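Local coordinates for RavA (Legionella pneumophila str. Paris, PDB 6WO6), which is a bacterial effector that probably acts on the host cell during Legionella infection, at residues A[88-93]-A[113-118]; A[235-240]-A[246-251]; A[277-282]-A[318-323]. The protein carries 2 engineered substitutions. One frame throughout, in Å; residues are numbered along the deposited sequence.

Contact 1. Residues A[88-93]-A[113-118]; sequences KKRIIS and GELFNN
Ile91 and Phe116 make the closest apolar approach in this contact, which joins the last turns of helix 77-92 to the short helix 115-118 in the N-terminal half of an all-helical fold. Their side chains run past each other in opposite directions. Ile91 CD1 meets the ring of Phe116 at its edge and in its plane, 3.6 Å from Phe116 CE2. Ile91 CG1 is also 3.6 Å from Phe116 CE2, which makes the outer arm of the isoleucine the touching branch. With CG1 opposite the carbonyl carbon (chi1 -72°) and the second torsion extended (chi2 175°), that arm brings CD1 to the ring edge, although the CB itself does not point at the other segment.

Arg90 contributes a broader area at longer range. Its CB lies near the plane of the same ring, 4.4 Å from Phe116 CZ, while the chain stays extended from CG to NE. This reach carries the guanidinium past the phenylalanine to Leu115, where Arg90 NH1 stands 3.8 Å from Leu115 CD2. The approach is oblique to the guanidinium plane, and with a methyl carbon as partner it amounts to van der Waals contact. The two segments together bury 170 Å².

Just before the segment, Val87 touches both Leu115 and Phe116, and the Phe116 ring also stacks on Phe111. Helix 120-127 packs on Ile91 through Ala123, Val126 and Leu127. The backbone beside the ring is held as well: Asn118 N bonds to Glu114 O at 2.9 Å, and Phe116 O accepts a hydrogen bond from Asn120 ND2.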
ATOM      1  N   LYS A  88     -18.028  -4.617  14.932  1.00 55.23           N
ATOM      2  CA  LYS A  88     -17.239  -3.395  14.804  1.00 53.36           C
ATOM      3  C   LYS A  88     -15.849  -3.555  15.414  1.00 55.09           C
ATOM      4  O   LYS A  88     -14.862  -3.063  14.852  1.00 53.54           O
ATOM      5  CB  LYS A  88     -17.967  -2.211  15.437  1.00 53.65           C
ATOM      6  CG  LYS A  88     -17.146  -0.926  15.416  1.00 55.53           C
ATOM      7  CD  LYS A  88     -18.003   0.307  15.187  1.00 55.61           C
ATOM      8  CE  LYS A  88     -17.167   1.579  15.285  1.00 54.79           C
ATOM      9  NZ  LYS A  88     -17.984   2.807  15.069  1.00 54.41           N
ATOM     10  N   LYS A  89     -15.744  -4.241  16.554  1.00 56.63           N
ATOM     11  CA  LYS A  89     -14.449  -4.420  17.200  1.00 57.24           C
ATOM     12  C   LYS A  89     -13.513  -5.240  16.323  1.00 57.44           C
ATOM     13  O   LYS A  89     -12.346  -4.875  16.129  1.00 55.88           O
ATOM     14  CB  LYS A  89     -14.638  -5.089  18.565  1.00 60.36           C
ATOM     15  CG  LYS A  89     -13.349  -5.342  19.330  1.00 65.96           C
ATOM     16  CD  LYS A  89     -12.652  -4.034  19.668  1.00 71.48           C
ATOM     17  CE  LYS A  89     -11.191  -4.056  19.240  1.00 76.36           C
ATOM     18  NZ  LYS A  89     -10.615  -2.682  19.181  1.00 77.74           N
ATOM     19  N   ARG A  90     -14.013  -6.348  15.766  1.00 59.21           N
ATOM     20  CA  ARG A  90     -13.163  -7.196  14.942  1.00 61.34           C
ATOM     21  C   ARG A  90     -12.773  -6.515  13.637  1.00 61.14           C
ATOM     22  O   ARG A  90     -11.676  -6.757  13.124  1.00 61.71           O
ATOM     23  CB  ARG A  90     -13.859  -8.527  14.664  1.00 62.70           C
ATOM     24  CG  ARG A  90     -14.037  -9.384  15.902  1.00 66.17           C
ATOM     25  CD  ARG A  90     -14.719 -10.697  15.581  1.00 69.31           C
ATOM     26  NE  ARG A  90     -15.016 -11.451  16.794  1.00 74.77           N
ATOM     27  CZ  ARG A  90     -15.605 -12.640  16.808  1.00 79.73           C
ATOM     28  NH1 ARG A  90     -15.964 -13.218  15.670  1.00 80.86           N
ATOM     29  NH2 ARG A  90     -15.836 -13.254  17.961  1.00 82.93           N
ATOM     30  N   ILE A  91     -13.641  -5.661  13.086  1.00 60.29           N
ATOM     31  CA  ILE A  91     -13.256  -4.956  11.867  1.00 58.98           C
ATOM     32  C   ILE A  91     -12.242  -3.857  12.174  1.00 59.39           C
ATOM     33  O   ILE A  91     -11.240  -3.707  11.467  1.00 58.82           O
ATOM     34  CB  ILE A  91     -14.496  -4.403  11.147  1.00 57.28           C
ATOM     35  CG1 ILE A  91     -15.282  -5.548  10.507  1.00 60.03           C
ATOM     36  CG2 ILE A  91     -14.091  -3.376  10.098  1.00 54.27           C
ATOM     37  CD1 ILE A  91     -16.584  -5.114   9.869  1.00 61.51           C
ATOM     38  N   ILE A  92     -12.474  -3.082  13.236  1.00 60.28           N
ATOM     39  CA  ILE A  92     -11.605  -1.947  13.530  1.00 59.98           C
ATOM     40  C   ILE A  92     -10.246  -2.408  14.046  1.00 63.62           C
ATOM     41  O   ILE A  92      -9.232  -1.731  13.832  1.00 61.78           O
ATOM     42  CB  ILE A  92     -12.318  -0.993  14.510  1.00 58.55           C
ATOM     43  CG1 ILE A  92     -13.193  -0.005  13.735  1.00 57.02           C
ATOM     44  CG2 ILE A  92     -11.335  -0.261  15.412  1.00 59.63           C
ATOM     45  CD1 ILE A  92     -12.452   0.735  12.641  1.00 56.63           C
ATOM     46  N   SER A  93     -10.181  -3.577  14.691  1.00 69.69           N
ATOM     47  CA  SER A  93      -8.897  -4.090  15.151  1.00 73.15           C
ATOM     48  C   SER A  93      -7.957  -4.444  14.005  1.00 72.40           C
ATOM     49  O   SER A  93      -6.782  -4.725  14.259  1.00 75.08           O
ATOM     50  CB  SER A  93      -9.107  -5.312  16.049  1.00 76.93           C
ATOM     51  OG  SER A  93      -9.748  -6.359  15.344  1.00 77.96           O
ATOM     52  N   GLY A 113     -19.065 -16.568   9.457  1.00 93.43           N
ATOM     53  CA  GLY A 113     -19.923 -16.381   8.301  1.00 91.70           C
ATOM     54  C   GLY A 113     -21.261 -15.765   8.667  1.00 89.55           C
ATOM     55  O   GLY A 113     -21.686 -14.777   8.065  1.00 87.39           O
ATOM     56  N   GLU A 114     -21.935 -16.330   9.672  1.00 89.87           N
ATOM     57  CA  GLU A 114     -23.278 -15.863   9.997  1.00 89.40           C
ATOM     58  C   GLU A 114     -23.264 -14.573  10.808  1.00 81.84           C
ATOM     59  O   GLU A 114     -24.218 -13.794  10.728  1.00 80.49           O
ATOM     60  CB  GLU A 114     -24.062 -16.952  10.737  1.00 96.46           C
ATOM     61  CG  GLU A 114     -23.604 -17.225  12.158  1.00100.50           C
ATOM     62  CD  GLU A 114     -24.531 -18.173  12.893  1.00106.92           C
ATOM     63  OE1 GLU A 114     -25.534 -18.610  12.288  1.00109.87           O
ATOM     64  OE2 GLU A 114     -24.260 -18.476  14.074  1.00109.22           O
ATOM     65  N   LEU A 115     -22.207 -14.320  11.582  1.00 77.99           N
ATOM     66  CA  LEU A 115     -22.115 -13.048  12.294  1.00 74.48           C
ATOM     67  C   LEU A 115     -22.040 -11.882  11.314  1.00 75.14           C
ATOM     68  O   LEU A 115     -22.754 -10.883  11.462  1.00 74.67           O
ATOM     69  CB  LEU A 115     -20.905 -13.045  13.230  1.00 70.27           C
ATOM     70  CG  LEU A 115     -20.644 -11.725  13.962  1.00 64.37           C
ATOM     71  CD1 LEU A 115     -21.845 -11.340  14.806  1.00 64.63           C
ATOM     72  CD2 LEU A 115     -19.388 -11.802  14.816  1.00 62.52           C
ATOM     73  N   PHE A 116     -21.182 -11.998  10.299  1.00 74.84           N
ATOM     74  CA  PHE A 116     -21.066 -10.978   9.263  1.00 71.97           C
ATOM     75  C   PHE A 116     -22.075 -11.164   8.136  1.00 75.45           C
ATOM     76  O   PHE A 116     -22.070 -10.376   7.184  1.00 76.57           O
ATOM     77  CB  PHE A 116     -19.641 -10.961   8.701  1.00 68.53           C
ATOM     78  CG  PHE A 116     -18.625 -10.403   9.657  1.00 64.70           C
ATOM     79  CD1 PHE A 116     -18.058 -11.206  10.631  1.00 65.23           C
ATOM     80  CD2 PHE A 116     -18.246  -9.073   9.590  1.00 62.21           C
ATOM     81  CE1 PHE A 116     -17.131 -10.695  11.516  1.00 64.19           C
ATOM     82  CE2 PHE A 116     -17.318  -8.558  10.473  1.00 61.35           C
ATOM     83  CZ  PHE A 116     -16.760  -9.371  11.437  1.00 62.11           C
ATOM     84  N   ASN A 117     -22.929 -12.182   8.216  1.00 78.55           N
ATOM     85  CA  ASN A 117     -24.045 -12.334   7.293  1.00 81.22           C
ATOM     86  C   ASN A 117     -25.311 -11.675   7.830  1.00 83.45           C
ATOM     87  O   ASN A 117     -26.053 -11.045   7.069  1.00 85.47           O
ATOM     88  CB  ASN A 117     -24.299 -13.819   7.019  1.00 84.33           C
ATOM     89  CG  ASN A 117     -25.368 -14.046   5.969  1.00 87.38           C
ATOM     90  OD1 ASN A 117     -25.500 -13.271   5.021  1.00 85.59           O
ATOM     91  ND2 ASN A 117     -26.140 -15.116   6.134  1.00 92.44           N
ATOM     92  N   ASN A 118     -25.564 -11.808   9.134  1.00 82.72           N
ATOM     93  CA  ASN A 118     -26.693 -11.122   9.751  1.00 82.87           C
ATOM     94  C   ASN A 118     -26.443  -9.623   9.839  1.00 82.73           C
ATOM     95  O   ASN A 118     -27.339  -8.819   9.557  1.00 86.39           O
ATOM     96  CB  ASN A 118     -26.962 -11.700  11.142  1.00 81.67           C
ATOM     97  CG  ASN A 118     -27.406 -13.149  11.099  1.00 81.86           C
ATOM     98  OD1 ASN A 118     -28.211 -13.540  10.254  1.00 83.34           O
ATOM     99  ND2 ASN A 118     -26.881 -13.957  12.014  1.00 80.89           N
TER

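Contact 2. Residues A[235-240]-A[246-251]; sequences MKIKGF and ELAIKV
This is a buried, wholly apolar helix-helix contact between the end of helix 230-240 and the start of helix 246-265, with Ile237 reaching into the surface formed by Leu247, Ala248 and Val251. All four are buried, and together the segments hide 211 Å². The two branches of Ile237 divide the work. CG2, set opposite its own backbone N, meets Leu247 CD2 at 3.7 Å and Ala248 CB at 4.0 Å. The other branch ends in CD1, which points at the fork of Val251: Ile237 CD1 is 4.0 Å from Val251 CG2 and equally far from Val251 CG1. Those two side chains meet tip to tip, whereas Leu247 crosses Ile237 at about a right angle.

The segments form an antiparallel helical hairpin, linked by five residues outside any helix. Their axes run at 161° to each other and approach to 9.6 Å. The nearest pair of backbone positions is Ile237 CA and Ala248 CA, 6.3 Å apart, and it is the small alanine that lies at this close point.

Other parts of the fold cover the contact. Helix 214-224 lies over Val251 through Ala218 and Leu221, and Phe190 touches Ile237. Leu247 also rests on the loop residues Ile210 and Cys241.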
ATOM      1  N   MET A 235       6.594   9.823 -16.768  1.00 47.75           N
ATOM      2  CA  MET A 235       5.298  10.431 -16.490  1.00 50.35           C
ATOM      3  C   MET A 235       4.552   9.659 -15.414  1.00 48.76           C
ATOM      4  O   MET A 235       3.922  10.258 -14.539  1.00 48.96           O
ATOM      5  CB  MET A 235       4.457  10.516 -17.766  1.00 58.35           C
ATOM      6  CG  MET A 235       5.030  11.427 -18.835  1.00 68.16           C
ATOM      7  SD  MET A 235       5.313  13.113 -18.256  1.00 76.60           S
ATOM      8  CE  MET A 235       3.737  13.870 -18.630  1.00 79.08           C
ATOM      9  N   LYS A 236       4.631   8.326 -15.442  1.00 47.37           N
ATOM     10  CA  LYS A 236       3.955   7.539 -14.413  1.00 44.33           C
ATOM     11  C   LYS A 236       4.578   7.761 -13.038  1.00 44.46           C
ATOM     12  O   LYS A 236       3.856   7.909 -12.038  1.00 46.36           O
ATOM     13  CB  LYS A 236       3.973   6.060 -14.796  1.00 41.10           C
ATOM     14  CG  LYS A 236       2.944   5.729 -15.869  1.00 46.80           C
ATOM     15  CD  LYS A 236       3.169   4.372 -16.508  1.00 46.02           C
ATOM     16  CE  LYS A 236       2.128   4.119 -17.587  1.00 39.66           C
ATOM     17  NZ  LYS A 236       2.384   2.855 -18.325  1.00 38.02           N
ATOM     18  N   ILE A 237       5.912   7.803 -12.965  1.00 43.45           N
ATOM     19  CA  ILE A 237       6.570   8.078 -11.688  1.00 43.95           C
ATOM     20  C   ILE A 237       6.142   9.441 -11.156  1.00 47.42           C
ATOM     21  O   ILE A 237       5.742   9.574  -9.993  1.00 47.66           O
ATOM     22  CB  ILE A 237       8.098   7.981 -11.831  1.00 41.49           C
ATOM     23  CG1 ILE A 237       8.506   6.549 -12.184  1.00 39.34           C
ATOM     24  CG2 ILE A 237       8.778   8.426 -10.547  1.00 36.15           C
ATOM     25  CD1 ILE A 237       9.943   6.420 -12.632  1.00 37.81           C
ATOM     26  N   LYS A 238       6.199  10.472 -12.004  1.00 48.39           N
ATOM     27  CA  LYS A 238       5.708  11.784 -11.589  1.00 51.47           C
ATOM     28  C   LYS A 238       4.218  11.761 -11.277  1.00 51.40           C
ATOM     29  O   LYS A 238       3.721  12.662 -10.594  1.00 52.93           O
ATOM     30  CB  LYS A 238       6.014  12.833 -12.662  1.00 53.86           C
ATOM     31  CG  LYS A 238       7.358  13.525 -12.471  1.00 56.64           C
ATOM     32  CD  LYS A 238       8.266  13.333 -13.674  1.00 59.15           C
ATOM     33  CE  LYS A 238       8.230  14.532 -14.612  1.00 62.39           C
ATOM     34  NZ  LYS A 238       8.879  15.736 -14.015  1.00 63.76           N
ATOM     35  N   GLY A 239       3.501  10.754 -11.756  1.00 51.35           N
ATOM     36  CA  GLY A 239       2.095  10.617 -11.456  1.00 52.53           C
ATOM     37  C   GLY A 239       1.815  10.109 -10.056  1.00 53.21           C
ATOM     38  O   GLY A 239       0.926  10.632  -9.378  1.00 53.22           O
ATOM     39  N   PHE A 240       2.541   9.083  -9.603  1.00 53.85           N
ATOM     40  CA  PHE A 240       2.306   8.562  -8.257  1.00 53.98           C
ATOM     41  C   PHE A 240       3.440   8.864  -7.276  1.00 57.63           C
ATOM     42  O   PHE A 240       3.415   8.358  -6.148  1.00 56.07           O
ATOM     43  CB  PHE A 240       2.013   7.054  -8.294  1.00 49.93           C
ATOM     44  CG  PHE A 240       3.181   6.197  -8.700  1.00 47.42           C
ATOM     45  CD1 PHE A 240       4.114   5.778  -7.765  1.00 45.83           C
ATOM     46  CD2 PHE A 240       3.324   5.777 -10.012  1.00 47.03           C
ATOM     47  CE1 PHE A 240       5.184   4.985  -8.135  1.00 44.74           C
ATOM     48  CE2 PHE A 240       4.391   4.979 -10.388  1.00 46.16           C
ATOM     49  CZ  PHE A 240       5.319   4.580  -9.445  1.00 44.98           C
ATOM     50  N   GLU A 246      13.082  10.965  -4.464  1.00 66.98           N
ATOM     51  CA  GLU A 246      14.345  10.379  -4.903  1.00 63.70           C
ATOM     52  C   GLU A 246      14.179   9.632  -6.220  1.00 59.20           C
ATOM     53  O   GLU A 246      15.007   9.774  -7.128  1.00 57.91           O
ATOM     54  CB  GLU A 246      14.901   9.447  -3.825  1.00 67.44           C
ATOM     55  CG  GLU A 246      15.466  10.151  -2.599  1.00 73.43           C
ATOM     56  CD  GLU A 246      16.748  10.905  -2.891  1.00 77.82           C
ATOM     57  OE1 GLU A 246      16.682  11.993  -3.504  1.00 79.45           O
ATOM     58  OE2 GLU A 246      17.828  10.404  -2.510  1.00 79.87           O
ATOM     59  N   LEU A 247      13.103   8.852  -6.350  1.00 56.91           N
ATOM     60  CA  LEU A 247      12.942   7.998  -7.523  1.00 50.81           C
ATOM     61  C   LEU A 247      12.926   8.810  -8.813  1.00 49.34           C
ATOM     62  O   LEU A 247      13.609   8.455  -9.781  1.00 50.97           O
ATOM     63  CB  LEU A 247      11.664   7.170  -7.398  1.00 49.00           C
ATOM     64  CG  LEU A 247      11.417   6.198  -8.553  1.00 47.36           C
ATOM     65  CD1 LEU A 247      12.472   5.108  -8.571  1.00 45.53           C
ATOM     66  CD2 LEU A 247      10.022   5.597  -8.473  1.00 49.90           C
ATOM     67  N   ALA A 248      12.164   9.905  -8.848  1.00 47.11           N
ATOM     68  CA  ALA A 248      12.054  10.689 -10.075  1.00 47.99           C
ATOM     69  C   ALA A 248      13.391  11.323 -10.453  1.00 53.17           C
ATOM     70  O   ALA A 248      13.837  11.222 -11.608  1.00 55.06           O
ATOM     71  CB  ALA A 248      10.972  11.757  -9.915  1.00 48.01           C
ATOM     72  N   ILE A 249      14.037  11.994  -9.493  1.00 53.30           N
ATOM     73  CA  ILE A 249      15.331  12.621  -9.743  1.00 52.75           C
ATOM     74  C   ILE A 249      16.319  11.595 -10.283  1.00 53.74           C
ATOM     75  O   ILE A 249      16.976  11.816 -11.310  1.00 55.36           O
ATOM     76  CB  ILE A 249      15.864  13.285  -8.459  1.00 52.13           C
ATOM     77  CG1 ILE A 249      14.883  14.334  -7.931  1.00 52.00           C
ATOM     78  CG2 ILE A 249      17.216  13.925  -8.708  1.00 51.18           C
ATOM     79  CD1 ILE A 249      15.308  14.952  -6.611  1.00 50.00           C
ATOM     80  N   LYS A 250      16.424  10.447  -9.605  1.00 53.23           N
ATOM     81  CA  LYS A 250      17.435   9.464  -9.980  1.00 52.11           C
ATOM     82  C   LYS A 250      17.131   8.838 -11.336  1.00 50.58           C
ATOM     83  O   LYS A 250      18.045   8.634 -12.141  1.00 50.28           O
ATOM     84  CB  LYS A 250      17.555   8.389  -8.901  1.00 53.86           C
ATOM     85  CG  LYS A 250      17.841   8.942  -7.513  1.00 56.79           C
ATOM     86  CD  LYS A 250      19.196   8.538  -6.984  1.00 58.85           C
ATOM     87  CE  LYS A 250      19.402   9.103  -5.589  1.00 63.11           C
ATOM     88  NZ  LYS A 250      20.768   8.844  -5.061  1.00 65.31           N
ATOM     89  N   VAL A 251      15.860   8.533 -11.616  1.00 49.34           N
ATOM     90  CA  VAL A 251      15.510   7.922 -12.896  1.00 46.42           C
ATOM     91  C   VAL A 251      15.808   8.879 -14.045  1.00 47.33           C
ATOM     92  O   VAL A 251      16.382   8.485 -15.072  1.00 45.89           O
ATOM     93  CB  VAL A 251      14.035   7.479 -12.887  1.00 44.71           C
ATOM     94  CG1 VAL A 251      13.553   7.176 -14.292  1.00 43.89           C
ATOM     95  CG2 VAL A 251      13.861   6.258 -12.003  1.00 46.01           C
TER

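Contact 3. Residues A[277-282]-A[318-323]; sequences RDFSVD and SRKLEM
Lys320 NZ is held by a salt bridge to Asp316 OD2, one turn earlier on the same helix, and lies 3.9 Å from Phe279 CE2 across the contact. The ammonium comes to the ring obliquely, and the phenyl and lysine chains likewise lie at a slant to each other. The methylene chain shares the touching: Lys320 CD is 4.0 Å from Phe279 CE2 and 4.1 Å from Phe279 CZ. Lys320 is extended beyond CG, and its first torsion (chi1 -72°) sets the chain beside its backbone N. With that shape it spans the gap to the ring while its end stays paired with the aspartate.

This is a surface contact, burying 142 Å², and links the loop leading into helix 281-286 with the C-terminal helix 311-327 of this all-helical protein. Ser280 is the N-cap of helix 281-286: its OG accepts a hydrogen bond from Leu283 N. On either side of the cap in sequence, Phe279 and Val281 both direct their CB toward helix 311-327. Val281 CG2 comes to 4.2 Å from Lys320 CE, so the ring meets the lysine chain at CD and NZ, and the valine methyl meets CE between them. Val281 CA and Lys320 CA, at 7.6 Å, are the nearest backbone positions.

Two other aromatic residues meet the Phe279 ring, Phe274 with its plane at about 50° and Phe273 at about 80°. One turn past Lys320, Met323 touches Leu285 of helix 281-286, and its backbone N bonds to Arg319 O at 3.0 Å.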
ATOM      1  N   ARG A 277      31.575  19.878 -18.409  1.00 75.63           N
ATOM      2  CA  ARG A 277      31.131  20.292 -17.084  1.00 78.02           C
ATOM      3  C   ARG A 277      30.077  19.351 -16.513  1.00 75.16           C
ATOM      4  O   ARG A 277      29.859  19.348 -15.296  1.00 75.54           O
ATOM      5  CB  ARG A 277      30.587  21.720 -17.138  1.00 83.53           C
ATOM      6  CG  ARG A 277      29.380  21.878 -18.049  1.00 87.45           C
ATOM      7  CD  ARG A 277      29.587  22.986 -19.068  1.00 94.61           C
ATOM      8  NE  ARG A 277      28.514  23.019 -20.059  1.00 98.64           N
ATOM      9  CZ  ARG A 277      28.601  22.492 -21.277  1.00100.55           C
ATOM     10  NH1 ARG A 277      27.569  22.568 -22.108  1.00101.28           N
ATOM     11  NH2 ARG A 277      29.719  21.894 -21.669  1.00100.78           N
ATOM     12  N   ASP A 278      29.424  18.555 -17.362  1.00 73.24           N
ATOM     13  CA  ASP A 278      28.424  17.594 -16.915  1.00 71.46           C
ATOM     14  C   ASP A 278      29.030  16.293 -16.408  1.00 68.52           C
ATOM     15  O   ASP A 278      28.292  15.446 -15.892  1.00 69.04           O
ATOM     16  CB  ASP A 278      27.448  17.278 -18.053  1.00 72.75           C
ATOM     17  CG  ASP A 278      26.722  18.508 -18.563  1.00 77.43           C
ATOM     18  OD1 ASP A 278      26.926  19.602 -17.997  1.00 80.35           O
ATOM     19  OD2 ASP A 278      25.949  18.381 -19.535  1.00 78.43           O
ATOM     20  N   PHE A 279      30.341  16.107 -16.543  1.00 65.02           N
ATOM     21  CA  PHE A 279      30.966  14.860 -16.132  1.00 59.75           C
ATOM     22  C   PHE A 279      31.073  14.788 -14.617  1.00 60.50           C
ATOM     23  O   PHE A 279      31.434  15.766 -13.956  1.00 62.88           O
ATOM     24  CB  PHE A 279      32.352  14.706 -16.757  1.00 55.33           C
ATOM     25  CG  PHE A 279      33.025  13.403 -16.414  1.00 50.16           C
ATOM     26  CD1 PHE A 279      32.708  12.244 -17.104  1.00 47.53           C
ATOM     27  CD2 PHE A 279      33.968  13.335 -15.399  1.00 49.25           C
ATOM     28  CE1 PHE A 279      33.321  11.039 -16.793  1.00 46.72           C
ATOM     29  CE2 PHE A 279      34.586  12.130 -15.082  1.00 48.15           C
ATOM     30  CZ  PHE A 279      34.260  10.982 -15.780  1.00 46.40           C
ATOM     31  N   SER A 280      30.761  13.615 -14.073  1.00 58.32           N
ATOM     32  CA  SER A 280      30.820  13.386 -12.634  1.00 55.85           C
ATOM     33  C   SER A 280      31.216  11.938 -12.398  1.00 52.05           C
ATOM     34  O   SER A 280      30.549  11.028 -12.898  1.00 50.34           O
ATOM     35  CB  SER A 280      29.475  13.691 -11.972  1.00 55.19           C
ATOM     36  OG  SER A 280      29.494  13.339 -10.599  1.00 55.79           O
ATOM     37  N   VAL A 281      32.302  11.728 -11.653  1.00 50.92           N
ATOM     38  CA  VAL A 281      32.674  10.370 -11.268  1.00 50.54           C
ATOM     39  C   VAL A 281      31.620   9.778 -10.344  1.00 50.53           C
ATOM     40  O   VAL A 281      31.292   8.589 -10.433  1.00 49.93           O
ATOM     41  CB  VAL A 281      34.071  10.359 -10.622  1.00 52.47           C
ATOM     42  CG1 VAL A 281      34.468   8.945 -10.233  1.00 52.49           C
ATOM     43  CG2 VAL A 281      35.097  10.958 -11.568  1.00 54.67           C
ATOM     44  N   ASP A 282      31.063  10.602  -9.450  1.00 51.75           N
ATOM     45  CA  ASP A 282      29.999  10.138  -8.564  1.00 51.98           C
ATOM     46  C   ASP A 282      28.801   9.630  -9.359  1.00 49.60           C
ATOM     47  O   ASP A 282      28.219   8.592  -9.023  1.00 48.94           O
ATOM     48  CB  ASP A 282      29.576  11.267  -7.625  1.00 55.56           C
ATOM     49  CG  ASP A 282      30.721  11.786  -6.779  1.00 62.75           C
ATOM     50  OD1 ASP A 282      31.540  10.966  -6.316  1.00 66.07           O
ATOM     51  OD2 ASP A 282      30.806  13.016  -6.579  1.00 65.54           O
ATOM     52  N   SER A 318      41.702   6.303 -18.413  1.00 67.47           N
ATOM     53  CA  SER A 318      41.696   4.849 -18.264  1.00 70.26           C
ATOM     54  C   SER A 318      41.501   4.441 -16.807  1.00 69.79           C
ATOM     55  O   SER A 318      40.808   3.455 -16.520  1.00 67.99           O
ATOM     56  CB  SER A 318      42.984   4.255 -18.830  1.00 75.70           C
ATOM     57  OG  SER A 318      44.107   5.022 -18.437  1.00 80.73           O
ATOM     58  N   ARG A 319      42.094   5.190 -15.874  1.00 70.95           N
ATOM     59  CA  ARG A 319      41.884   4.927 -14.453  1.00 70.67           C
ATOM     60  C   ARG A 319      40.411   5.049 -14.088  1.00 66.54           C
ATOM     61  O   ARG A 319      39.845   4.174 -13.416  1.00 65.40           O
ATOM     62  CB  ARG A 319      42.725   5.897 -13.624  1.00 73.75           C
ATOM     63  CG  ARG A 319      43.499   5.268 -12.481  1.00 79.61           C
ATOM     64  CD  ARG A 319      44.794   6.038 -12.249  1.00 85.90           C
ATOM     65  NE  ARG A 319      44.557   7.477 -12.156  1.00 87.95           N
ATOM     66  CZ  ARG A 319      45.445   8.407 -12.497  1.00 90.49           C
ATOM     67  NH1 ARG A 319      46.633   8.053 -12.966  1.00 93.63           N
ATOM     68  NH2 ARG A 319      45.141   9.695 -12.379  1.00 89.29           N
ATOM     69  N   LYS A 320      39.774   6.142 -14.521  1.00 64.53           N
ATOM     70  CA  LYS A 320      38.360   6.337 -14.222  1.00 60.82           C
ATOM     71  C   LYS A 320      37.506   5.234 -14.833  1.00 61.64           C
ATOM     72  O   LYS A 320      36.559   4.751 -14.200  1.00 61.84           O
ATOM     73  CB  LYS A 320      37.901   7.709 -14.713  1.00 58.35           C
ATOM     74  CG  LYS A 320      38.437   8.864 -13.888  1.00 60.08           C
ATOM     75  CD  LYS A 320      38.063  10.203 -14.498  1.00 60.73           C
ATOM     76  CE  LYS A 320      38.708  11.356 -13.741  1.00 63.03           C
ATOM     77  NZ  LYS A 320      38.363  12.679 -14.337  1.00 63.27           N
ATOM     78  N   LEU A 321      37.848   4.776 -16.020  1.00 62.81           N
ATOM     79  CA  LEU A 321      36.984   3.752 -16.643  1.00 62.05           C
ATOM     80  C   LEU A 321      37.117   2.416 -15.921  1.00 62.77           C
ATOM     81  O   LEU A 321      36.146   1.686 -15.867  1.00 61.34           O
ATOM     82  CB  LEU A 321      37.379   3.622 -18.110  1.00 62.21           C
ATOM     83  CG  LEU A 321      36.865   4.730 -19.014  1.00 59.72           C
ATOM     84  CD1 LEU A 321      37.119   4.390 -20.467  1.00 60.70           C
ATOM     85  CD2 LEU A 321      35.393   4.965 -18.777  1.00 57.24           C
ATOM     86  N   GLU A 322      38.297   2.114 -15.407  1.00 66.13           N
ATOM     87  CA  GLU A 322      38.541   0.810 -14.748  1.00 69.93           C
ATOM     88  C   GLU A 322      37.865   0.817 -13.383  1.00 68.43           C
ATOM     89  O   GLU A 322      37.388  -0.228 -12.954  1.00 67.29           O
ATOM     90  CB  GLU A 322      40.046   0.583 -14.632  1.00 76.53           C
ATOM     91  CG  GLU A 322      40.430  -0.623 -13.797  1.00 79.11           C
ATOM     92  CD  GLU A 322      41.722  -0.467 -13.013  0.50 82.04           C
ATOM     93  OE1 GLU A 322      41.798   0.442 -12.169  0.50 81.37           O
ATOM     94  OE2 GLU A 322      42.648  -1.254 -13.252  0.50 85.34           O
ATOM     95  N   MET A 323      37.845   1.977 -12.746  1.00 68.67           N
ATOM     96  CA  MET A 323      37.146   2.121 -11.454  1.00 70.56           C
ATOM     97  C   MET A 323      35.645   2.019 -11.691  1.00 67.55           C
ATOM     98  O   MET A 323      34.981   1.355 -10.909  1.00 66.93           O
ATOM     99  CB  MET A 323      37.448   3.484 -10.844  1.00 75.01           C
ATOM    100  CG  MET A 323      36.332   4.007 -10.013  1.00 78.66           C
ATOM    101  SD  MET A 323      37.046   4.992  -8.724  1.00 84.88           S
ATOM    102  CE  MET A 323      38.147   3.789  -7.993  1.00 91.31           C
TER

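In the fold
From the N terminus, the chain first closes a loop at contact 1, where the 19 residues between the segments return helix 115-118 to the end of helix 77-92. Contact 2 follows as the shortest closure, a five-residue turn between helix 230-240 and helix 246-265. Contact 3 closes a longer excursion of 35 residues, largely helical, bringing helix 311-327 back beside the start of helix 281-286. The three loops are in series, neither nesting nor crossing. Contact 1 lies on the opposite side of the chain's centre from the others, its centre 40 Å from that of contact 2; contacts 2 and 3 have nearest atoms about 8 Å apart.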